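Local structure of chitosanase (Bacillus subtilis subsp. subtilis str. 168, 7C6C) at residues 9-23 with 229-242. The protein hydrolyses internal beta-1,4 linkages between D-glucosamine residues in partly acetylated chitosan, as a secreted family 46 glycoside hydrolase. Numbering follows the deposited sequence. Where two conformers were deposited one is given.
Sequences RRAEQLTSIFENGTT and IHVRSNEYGNFVIK. With LMR ((2S)-2-hydroxybutanedioic acid), chain B.
Three N-H groups converge on OXT of Lys242, one oxygen of the C-terminal carboxylate that ends a two-stranded antiparallel hairpin (229-233 and 237-241) lying against helix 5-20. Arg9, its chain bent at chi3 (44°), grips Lys242 OXT end-on in a salt bridge, with NH1 (2.8 Å) and NH2, OXT lying in the guanidinium plane. Arg10 comes side-on, giving NE to OXT in a second salt bridge and NH2 to a lone pair of Lys242 O at 3.0 Å, while its NH1 binds Leu225 O. Together they probably offset the negative charge of the chain end, and the two-point grip of Arg10 holds the carboxylate's rotation. A water links Gln13 OE1 to Lys242 N.

Further along, the interface is mostly apolar. Leu14 CD2 meets Ile241 CD1 at 3.6 Å and also touches Val231. Ile17 slides past Phe239, its CG1 over the ring face 4.0 Å from the centroid, a CH-pi contact, while Gly21 O approaches the ring edge. At the hairpin turn, Ser233 OG accepts from Tyr236 N in an ST motif. Ser233 OG also donates to malate O4B at 2.6 Å. The Tyr236 ring meets Phe18 obliquely, CE2 against CD1; Phe18 directly precedes Glu19, the predicted proton donor. A water bridges Tyr236 OH (2.7 Å) and Phe18 O.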
ATOM      1  N   ARG A   9      -0.729   3.024  13.554  1.00 11.12           N
ATOM      2  CA  ARG A   9      -1.740   3.995  13.161  1.00 11.01           C
ATOM      3  C   ARG A   9      -1.119   5.124  12.350  1.00 10.58           C
ATOM      4  O   ARG A   9      -1.653   5.519  11.309  1.00 10.60           O
ATOM      5  CB  ARG A   9      -2.464   4.553  14.388  1.00 12.49           C
ATOM      6  CG  ARG A   9      -3.494   5.613  14.011  1.00 13.84           C
ATOM      7  CD  ARG A   9      -4.129   6.324  15.201  1.00 15.42           C
ATOM      8  NE  ARG A   9      -3.164   6.716  16.223  1.00 17.19           N
ATOM      9  CZ  ARG A   9      -2.356   7.769  16.169  1.00 19.40           C
ATOM     10  NH1 ARG A   9      -2.367   8.581  15.110  1.00 21.00           N
ATOM     11  NH2 ARG A   9      -1.527   7.998  17.187  1.00 16.82           N
ATOM     12  N   ARG A  10       0.008   5.669  12.824  1.00 10.23           N
ATOM     13  CA  ARG A  10       0.656   6.761  12.104  1.00 10.21           C
ATOM     14  C   ARG A  10       1.080   6.326  10.707  1.00  9.34           C
ATOM     15  O   ARG A  10       0.898   7.070   9.733  1.00  9.44           O
ATOM     16  CB  ARG A  10       1.847   7.287  12.910  1.00 10.75           C
ATOM     17  CG  ARG A  10       1.422   7.926  14.214  1.00 11.31           C
ATOM     18  CD  ARG A  10       2.572   8.520  15.003  1.00 12.71           C
ATOM     19  NE  ARG A  10       2.041   9.084  16.239  1.00 12.30           N
ATOM     20  CZ  ARG A  10       2.412   8.730  17.461  1.00 12.54           C
ATOM     21  NH1 ARG A  10       3.383   7.842  17.642  1.00 13.35           N
ATOM     22  NH2 ARG A  10       1.811   9.283  18.504  1.00 13.92           N
ATOM     23  N   ALA A  11       1.660   5.125  10.595  1.00  9.69           N
ATOM     24  CA  ALA A  11       2.041   4.601   9.287  1.00  9.98           C
ATOM     25  C   ALA A  11       0.837   4.515   8.362  1.00  9.54           C
ATOM     26  O   ALA A  11       0.926   4.858   7.175  1.00  9.83           O
ATOM     27  CB  ALA A  11       2.673   3.221   9.451  1.00 10.96           C
ATOM     28  N   GLU A  12      -0.297   4.055   8.892  1.00  9.92           N
ATOM     29  CA  GLU A  12      -1.500   3.910   8.080  1.00  9.85           C
ATOM     30  C   GLU A  12      -2.092   5.261   7.696  1.00  9.03           C
ATOM     31  O   GLU A  12      -2.637   5.409   6.593  1.00  9.69           O
ATOM     32  CB  GLU A  12      -2.509   3.023   8.813  1.00 10.21           C
ATOM     33  CG  GLU A  12      -2.004   1.597   8.912  1.00 10.38           C
ATOM     34  CD  GLU A  12      -2.814   0.689   9.818  1.00 10.73           C
ATOM     35  OE1 GLU A  12      -3.549   1.195  10.690  1.00 11.71           O
ATOM     36  OE2 GLU A  12      -2.701  -0.547   9.657  1.00 10.77           O
ATOM     37  N   GLN A  13      -2.009   6.255   8.581  1.00  9.25           N
ATOM     38  CA  GLN A  13      -2.510   7.580   8.233  0.61  9.61           C
ATOM     39  C   GLN A  13      -1.632   8.256   7.188  1.00  9.32           C
ATOM     40  O   GLN A  13      -2.140   9.001   6.338  1.00 10.10           O
ATOM     41  CB  GLN A  13      -2.701   8.424   9.491  0.61 10.20           C
ATOM     42  CG  GLN A  13      -3.816   7.867  10.353  0.61 11.40           C
ATOM     43  CD  GLN A  13      -4.138   8.743  11.536  0.61 11.83           C
ATOM     44  OE1 GLN A  13      -3.574   9.828  11.694  0.61 12.56           O
ATOM     45  NE2 GLN A  13      -5.049   8.276  12.383  0.61 13.07           N
ATOM     46  N   LEU A  14      -0.321   7.985   7.208  1.00  9.37           N
ATOM     47  CA  LEU A  14       0.542   8.432   6.118  1.00  9.17           C
ATOM     48  C   LEU A  14       0.110   7.802   4.796  1.00  9.29           C
ATOM     49  O   LEU A  14      -0.127   8.505   3.803  1.00  9.74           O
ATOM     50  CB  LEU A  14       2.003   8.094   6.429  1.00 10.44           C
ATOM     51  CG  LEU A  14       2.647   8.955   7.519  1.00 10.44           C
ATOM     52  CD1 LEU A  14       3.912   8.300   8.045  1.00 11.50           C
ATOM     53  CD2 LEU A  14       2.924  10.357   6.992  1.00 11.20           C
ATOM     54  N   THR A  15      -0.046   6.474   4.779  1.00  9.14           N
ATOM     55  CA  THR A  15      -0.509   5.802   3.567  1.00  9.38           C
ATOM     56  C   THR A  15      -1.847   6.360   3.109  1.00  9.31           C
ATOM     57  O   THR A  15      -2.063   6.562   1.910  1.00 10.09           O
ATOM     58  CB  THR A  15      -0.590   4.294   3.800  1.00  9.67           C
ATOM     59  OG1 THR A  15       0.736   3.787   4.002  1.00  9.87           O
ATOM     60  CG2 THR A  15      -1.233   3.584   2.625  1.00 11.02           C
ATOM     61  N   SER A  16      -2.744   6.649   4.054  1.00  9.51           N
ATOM     62  CA  SER A  16      -4.048   7.189   3.698  1.00  9.65           C
ATOM     63  C   SER A  16      -3.920   8.543   2.999  1.00  9.38           C
ATOM     64  O   SER A  16      -4.658   8.827   2.048  1.00 10.03           O
ATOM     65  CB  SER A  16      -4.910   7.281   4.952  1.00  9.91           C
ATOM     66  OG  SER A  16      -6.237   7.669   4.649  1.00 10.12           O
ATOM     67  N   ILE A  17      -2.996   9.397   3.450  1.00  9.61           N
ATOM     68  CA  ILE A  17      -2.742  10.643   2.731  1.00  9.75           C
ATOM     69  C   ILE A  17      -2.295  10.338   1.309  1.00 10.03           C
ATOM     70  O   ILE A  17      -2.789  10.924   0.334  1.00 10.67           O
ATOM     71  CB  ILE A  17      -1.686  11.490   3.462  1.00 10.77           C
ATOM     72  CG1 ILE A  17      -2.235  12.005   4.794  1.00 10.83           C
ATOM     73  CG2 ILE A  17      -1.210  12.635   2.558  1.00 11.53           C
ATOM     74  CD1 ILE A  17      -1.152  12.559   5.706  1.00 12.30           C
ATOM     75  N   PHE A  18      -1.343   9.410   1.173  1.00  9.74           N
ATOM     76  CA  PHE A  18      -0.778   9.118  -0.138  1.00 10.18           C
ATOM     77  C   PHE A  18      -1.819   8.536  -1.082  1.00 11.10           C
ATOM     78  O   PHE A  18      -1.781   8.807  -2.284  1.00 12.91           O
ATOM     79  CB  PHE A  18       0.407   8.159  -0.007  1.00 10.56           C
ATOM     80  CG  PHE A  18       1.463   8.605   0.970  1.00 10.23           C
ATOM     81  CD1 PHE A  18       1.726   9.958   1.202  1.00 10.82           C
ATOM     82  CD2 PHE A  18       2.205   7.658   1.657  1.00 10.75           C
ATOM     83  CE1 PHE A  18       2.716  10.345   2.108  1.00 11.33           C
ATOM     84  CE2 PHE A  18       3.191   8.037   2.560  1.00 10.83           C
ATOM     85  CZ  PHE A  18       3.444   9.381   2.785  1.00 11.21           C
ATOM     86  N   GLU A  19      -2.759   7.752  -0.565  1.00 10.95           N
ATOM     87  CA  GLU A  19      -3.760   7.101  -1.403  0.61 11.72           C
ATOM     88  C   GLU A  19      -4.964   7.995  -1.679  1.00 11.31           C
ATOM     89  O   GLU A  19      -5.489   8.000  -2.798  1.00 13.17           O
ATOM     90  CB  GLU A  19      -4.237   5.799  -0.747  0.61 13.91           C
ATOM     91  CG  GLU A  19      -3.122   4.816  -0.423  0.61 15.72           C
ATOM     92  CD  GLU A  19      -2.640   4.052  -1.638  0.61 17.52           C
ATOM     93  OE1 GLU A  19      -3.486   3.476  -2.352  0.61 17.98           O
ATOM     94  OE2 GLU A  19      -1.415   4.039  -1.882  0.61 19.22           O
ATOM     95  N   ASN A  20      -5.421   8.741  -0.674  1.00 10.57           N
ATOM     96  CA  ASN A  20      -6.705   9.415  -0.758  1.00 11.29           C
ATOM     97  C   ASN A  20      -6.703  10.861  -0.293  1.00 11.35           C
ATOM     98  O   ASN A  20      -7.771  11.477  -0.280  1.00 12.66           O
ATOM     99  CB  ASN A  20      -7.770   8.646   0.042  1.00 12.57           C
ATOM    100  CG  ASN A  20      -7.969   7.234  -0.461  1.00 12.30           C
ATOM    101  OD1 ASN A  20      -7.570   6.274   0.194  1.00 13.08           O
ATOM    102  ND2 ASN A  20      -8.585   7.100  -1.632  1.00 13.77           N
ATOM    103  N   GLY A  21      -5.563  11.419   0.109  1.00 11.34           N
ATOM    104  CA  GLY A  21      -5.543  12.824   0.471  1.00 12.43           C
ATOM    105  C   GLY A  21      -6.243  13.136   1.773  1.00 12.04           C
ATOM    106  O   GLY A  21      -6.725  14.259   1.958  1.00 13.57           O
ATOM    107  N   THR A  22      -6.307  12.174   2.689  1.00 11.61           N
ATOM    108  CA  THR A  22      -6.923  12.376   3.989  1.00 12.11           C
ATOM    109  C   THR A  22      -6.283  11.401   4.964  1.00 10.98           C
ATOM    110  O   THR A  22      -5.832  10.325   4.567  1.00 11.48           O
ATOM    111  CB  THR A  22      -8.443  12.156   3.932  1.00 13.15           C
ATOM    112  OG1 THR A  22      -8.954  12.149   5.266  1.00 13.64           O
ATOM    113  CG2 THR A  22      -8.796  10.831   3.244  1.00 13.93           C
ATOM    114  N   THR A  23      -6.229  11.780   6.240  1.00 10.94           N
ATOM    115  CA  THR A  23      -5.744  10.851   7.253  1.00 11.73           C
ATOM    116  C   THR A  23      -6.802   9.841   7.672  1.00 12.44           C
ATOM    117  O   THR A  23      -6.482   8.900   8.407  1.00 14.36           O
ATOM    118  CB  THR A  23      -5.261  11.603   8.497  1.00 13.18           C
ATOM    119  OG1 THR A  23      -6.335  12.406   9.002  1.00 15.06           O
ATOM    120  CG2 THR A  23      -4.050  12.478   8.179  1.00 14.18           C
ATOM    121  N   ILE A 229       2.908  14.300  14.103  1.00  9.81           N
ATOM    122  CA  ILE A 229       3.660  14.469  12.868  1.00  9.94           C
ATOM    123  C   ILE A 229       2.915  15.488  12.021  1.00  9.92           C
ATOM    124  O   ILE A 229       1.694  15.397  11.860  1.00 10.86           O
ATOM    125  CB  ILE A 229       3.776  13.138  12.108  1.00 10.73           C
ATOM    126  CG1 ILE A 229       4.653  12.154  12.885  1.00 12.09           C
ATOM    127  CG2 ILE A 229       4.295  13.371  10.687  1.00 11.93           C
ATOM    128  CD1 ILE A 229       4.599  10.740  12.355  1.00 13.50           C
ATOM    129  N   HIS A 230       3.640  16.451  11.473  1.00  9.76           N
ATOM    130  CA  HIS A 230       3.066  17.373  10.501  1.00  9.57           C
ATOM    131  C   HIS A 230       3.588  17.044   9.116  1.00 10.03           C
ATOM    132  O   HIS A 230       4.800  16.982   8.902  1.00 11.24           O
ATOM    133  CB  HIS A 230       3.342  18.827  10.869  1.00 10.65           C
ATOM    134  CG  HIS A 230       2.690  19.224  12.147  1.00 10.44           C
ATOM    135  ND1 HIS A 230       3.346  19.189  13.360  1.00 11.01           N
ATOM    136  CD2 HIS A 230       1.420  19.604  12.416  1.00 12.40           C
ATOM    137  CE1 HIS A 230       2.517  19.568  14.316  1.00 11.83           C
ATOM    138  NE2 HIS A 230       1.343  19.823  13.770  1.00 12.53           N
ATOM    139  N   VAL A 231       2.667  16.824   8.194  1.00 10.42           N
ATOM    140  CA  VAL A 231       2.979  16.617   6.791  1.00 10.94           C
ATOM    141  C   VAL A 231       2.737  17.934   6.075  1.00 11.39           C
ATOM    142  O   VAL A 231       1.673  18.545   6.231  1.00 11.99           O
ATOM    143  CB  VAL A 231       2.094  15.506   6.205  1.00 11.43           C
ATOM    144  CG1 VAL A 231       2.267  15.427   4.697  1.00 13.09           C
ATOM    145  CG2 VAL A 231       2.423  14.182   6.872  1.00 12.85           C
ATOM    146  N   ARG A 232       3.723  18.387   5.305  1.00 12.88           N
ATOM    147  CA  ARG A 232       3.586  19.608   4.506  1.00 14.44           C
ATOM    148  C   ARG A 232       4.074  19.272   3.104  1.00 14.25           C
ATOM    149  O   ARG A 232       5.278  19.151   2.859  1.00 16.06           O
ATOM    150  CB  ARG A 232       4.325  20.799   5.117  1.00 16.97           C
ATOM    151  CG  ARG A 232       3.587  21.356   6.338  1.00 17.29           C
ATOM    152  CD  ARG A 232       4.114  22.730   6.853  1.00 15.63           C
ATOM    153  NE  ARG A 232       3.728  22.914   8.258  1.00 12.93           N
ATOM    154  CZ  ARG A 232       4.350  22.288   9.252  1.00 12.07           C
ATOM    155  NH1 ARG A 232       5.409  21.541   8.988  1.00 11.36           N
ATOM    156  NH2 ARG A 232       3.915  22.392  10.494  1.00 13.45           N
ATOM    157  N   SER A 233       3.129  19.090   2.190  1.00 14.03           N
ATOM    158  CA  SER A 233       3.423  18.565   0.869  1.00 15.38           C
ATOM    159  C   SER A 233       2.753  19.438  -0.176  1.00 17.18           C
ATOM    160  O   SER A 233       1.554  19.710  -0.082  1.00 17.55           O
ATOM    161  CB  SER A 233       2.878  17.142   0.769  1.00 14.81           C
ATOM    162  OG  SER A 233       2.890  16.684  -0.565  1.00 15.04           O
ATOM    163  N   ASN A 234       3.527  19.876  -1.171  1.00 18.69           N
ATOM    164  CA  ASN A 234       2.922  20.598  -2.285  1.00 21.04           C
ATOM    165  C   ASN A 234       1.881  19.737  -2.989  1.00 20.85           C
ATOM    166  O   ASN A 234       0.826  20.233  -3.398  1.00 23.01           O
ATOM    167  CB  ASN A 234       3.995  21.054  -3.273  1.00 23.30           C
ATOM    168  CG  ASN A 234       4.904  22.124  -2.700  1.00 26.43           C
ATOM    169  OD1 ASN A 234       4.538  22.831  -1.761  1.00 28.08           O
ATOM    170  ND2 ASN A 234       6.098  22.255  -3.272  1.00 27.72           N
ATOM    171  N   GLU A 235       2.151  18.435  -3.112  1.00 19.57           N
ATOM    172  CA  GLU A 235       1.240  17.544  -3.823  1.00 19.76           C
ATOM    173  C   GLU A 235      -0.008  17.244  -3.000  1.00 19.57           C
ATOM    174  O   GLU A 235      -1.132  17.351  -3.504  1.00 20.96           O
ATOM    175  CB  GLU A 235       1.965  16.247  -4.176  1.00 20.88           C
ATOM    176  CG  GLU A 235       1.071  15.175  -4.791  1.00 23.38           C
ATOM    177  CD  GLU A 235       0.519  15.583  -6.144  1.00 26.73           C
ATOM    178  OE1 GLU A 235       1.192  16.361  -6.850  1.00 27.77           O
ATOM    179  OE2 GLU A 235      -0.589  15.129  -6.504  1.00 28.92           O
ATOM    180  N   TYR A 236       0.166  16.851  -1.734  1.00 17.19           N
ATOM    181  CA  TYR A 236      -0.954  16.346  -0.945  1.00 16.60           C
ATOM    182  C   TYR A 236      -1.631  17.408  -0.097  1.00 17.60           C
ATOM    183  O   TYR A 236      -2.809  17.252   0.236  1.00 18.34           O
ATOM    184  CB  TYR A 236      -0.506  15.210  -0.016  1.00 15.70           C
ATOM    185  CG  TYR A 236       0.143  14.045  -0.727  1.00 14.07           C
ATOM    186  CD1 TYR A 236      -0.563  13.285  -1.655  1.00 14.00           C
ATOM    187  CD2 TYR A 236       1.464  13.715  -0.480  1.00 13.95           C
ATOM    188  CE1 TYR A 236       0.037  12.217  -2.313  1.00 13.66           C
ATOM    189  CE2 TYR A 236       2.070  12.658  -1.125  1.00 13.80           C
ATOM    190  CZ  TYR A 236       1.355  11.914  -2.041  1.00 13.77           C
ATOM    191  OH  TYR A 236       1.992  10.875  -2.669  1.00 14.30           O
ATOM    192  N   GLY A 237      -0.919  18.462   0.277  1.00 16.96           N
ATOM    193  CA  GLY A 237      -1.417  19.422   1.238  1.00 17.36           C
ATOM    194  C   GLY A 237      -0.790  19.237   2.605  1.00 15.45           C
ATOM    195  O   GLY A 237       0.247  18.586   2.775  1.00 15.46           O
ATOM    196  N   ASN A 238      -1.446  19.821   3.601  1.00 14.86           N
ATOM    197  CA  ASN A 238      -0.943  19.861   4.966  1.00 13.98           C
ATOM    198  C   ASN A 238      -1.842  19.046   5.877  1.00 13.16           C
ATOM    199  O   ASN A 238      -3.070  19.182   5.825  1.00 14.65           O
ATOM    200  CB  ASN A 238      -0.919  21.297   5.468  1.00 17.11           C
ATOM    201  CG  ASN A 238      -0.198  22.200   4.530  1.00 21.03           C
ATOM    202  OD1 ASN A 238       0.933  21.908   4.142  1.00 22.38           O
ATOM    203  ND2 ASN A 238      -0.849  23.284   4.118  1.00 22.95           N
ATOM    204  N   PHE A 239      -1.227  18.234   6.731  1.00 11.91           N
ATOM    205  CA  PHE A 239      -1.957  17.353   7.626  1.00 11.38           C
ATOM    206  C   PHE A 239      -1.221  17.261   8.947  1.00 10.79           C
ATOM    207  O   PHE A 239      -0.002  17.437   9.014  1.00 10.97           O
ATOM    208  CB  PHE A 239      -2.064  15.925   7.063  1.00 11.69           C
ATOM    209  CG  PHE A 239      -2.676  15.860   5.699  1.00 12.35           C
ATOM    210  CD1 PHE A 239      -1.894  16.039   4.568  1.00 13.48           C
ATOM    211  CD2 PHE A 239      -4.034  15.636   5.547  1.00 13.25           C
ATOM    212  CE1 PHE A 239      -2.451  16.003   3.302  1.00 14.03           C
ATOM    213  CE2 PHE A 239      -4.603  15.590   4.278  1.00 13.96           C
ATOM    214  CZ  PHE A 239      -3.807  15.774   3.158  1.00 14.39           C
ATOM    215  N   VAL A 240      -1.974  16.957   9.996  1.00 10.74           N
ATOM    216  CA  VAL A 240      -1.400  16.526  11.260  1.00 11.31           C
ATOM    217  C   VAL A 240      -1.827  15.090  11.526  1.00 11.16           C
ATOM    218  O   VAL A 240      -2.968  14.702  11.250  1.00 13.12           O
ATOM    219  CB  VAL A 240      -1.757  17.465  12.431  1.00 12.56           C
ATOM    220  CG1 VAL A 240      -3.258  17.479  12.693  1.00 14.29           C
ATOM    221  CG2 VAL A 240      -0.984  17.059  13.674  1.00 13.59           C
ATOM    222  N   ILE A 241      -0.892  14.299  12.039  1.00 10.45           N
ATOM    223  CA  ILE A 241      -1.128  12.924  12.451  1.00 11.12           C
ATOM    224  C   ILE A 241      -0.772  12.857  13.928  1.00 11.24           C
ATOM    225  O   ILE A 241       0.365  13.157  14.311  1.00 12.51           O
ATOM    226  CB  ILE A 241      -0.280  11.948  11.623  1.00 11.95           C
ATOM    227  CG1 ILE A 241      -0.762  11.939  10.169  1.00 12.50           C
ATOM    228  CG2 ILE A 241      -0.305  10.551  12.219  1.00 13.27           C
ATOM    229  CD1 ILE A 241       0.153  11.191   9.214  1.00 13.26           C
ATOM    230  N   LYS A 242      -1.745  12.519  14.761  1.00 11.90           N
ATOM    231  CA  LYS A 242      -1.530  12.517  16.204  1.00 13.93           C
ATOM    232  C   LYS A 242      -0.510  11.464  16.620  1.00 13.70           C
ATOM    233  O   LYS A 242       0.207  11.642  17.614  1.00 14.81           O
ATOM    234  CB  LYS A 242      -2.860  12.291  16.933  1.00 18.28           C
ATOM    235  CG  LYS A 242      -2.784  12.319  18.452  1.00 24.82           C
ATOM    236  CD  LYS A 242      -3.942  11.549  19.079  1.00 29.01           C
ATOM    237  CE  LYS A 242      -3.516  10.147  19.489  1.00 31.03           C
ATOM    238  NZ  LYS A 242      -4.568   9.134  19.203  1.00 32.25           N
ATOM    239  OXT LYS A 242      -0.388  10.426  15.960  1.00 13.63           O
TER
HETATM  240  C1  LMR B 301       7.422  19.641  -1.302  1.00 33.89           C
HETATM  241  O1A LMR B 301       6.312  19.795  -0.751  1.00 32.20           O
HETATM  242  O1B LMR B 301       8.483  20.094  -0.822  1.00 34.66           O
HETATM  243  C2  LMR B 301       7.496  18.891  -2.599  1.00 33.46           C
HETATM  244  O2  LMR B 301       8.809  19.058  -3.147  1.00 34.59           O
HETATM  245  C3  LMR B 301       7.225  17.402  -2.384  1.00 31.44           C
HETATM  246  C4  LMR B 301       5.759  17.143  -2.103  1.00 29.41           C
HETATM  247  O4A LMR B 301       4.913  17.543  -2.935  1.00 28.29           O
HETATM  248  O4B LMR B 301       5.444  16.532  -1.055  1.00 28.95           O
HETATM  249  O   HOH W   1      -4.232  11.464  13.686  1.00 15.99           O
HETATM  250  O   HOH W   2       0.437   9.106  -3.920  1.00 16.79           O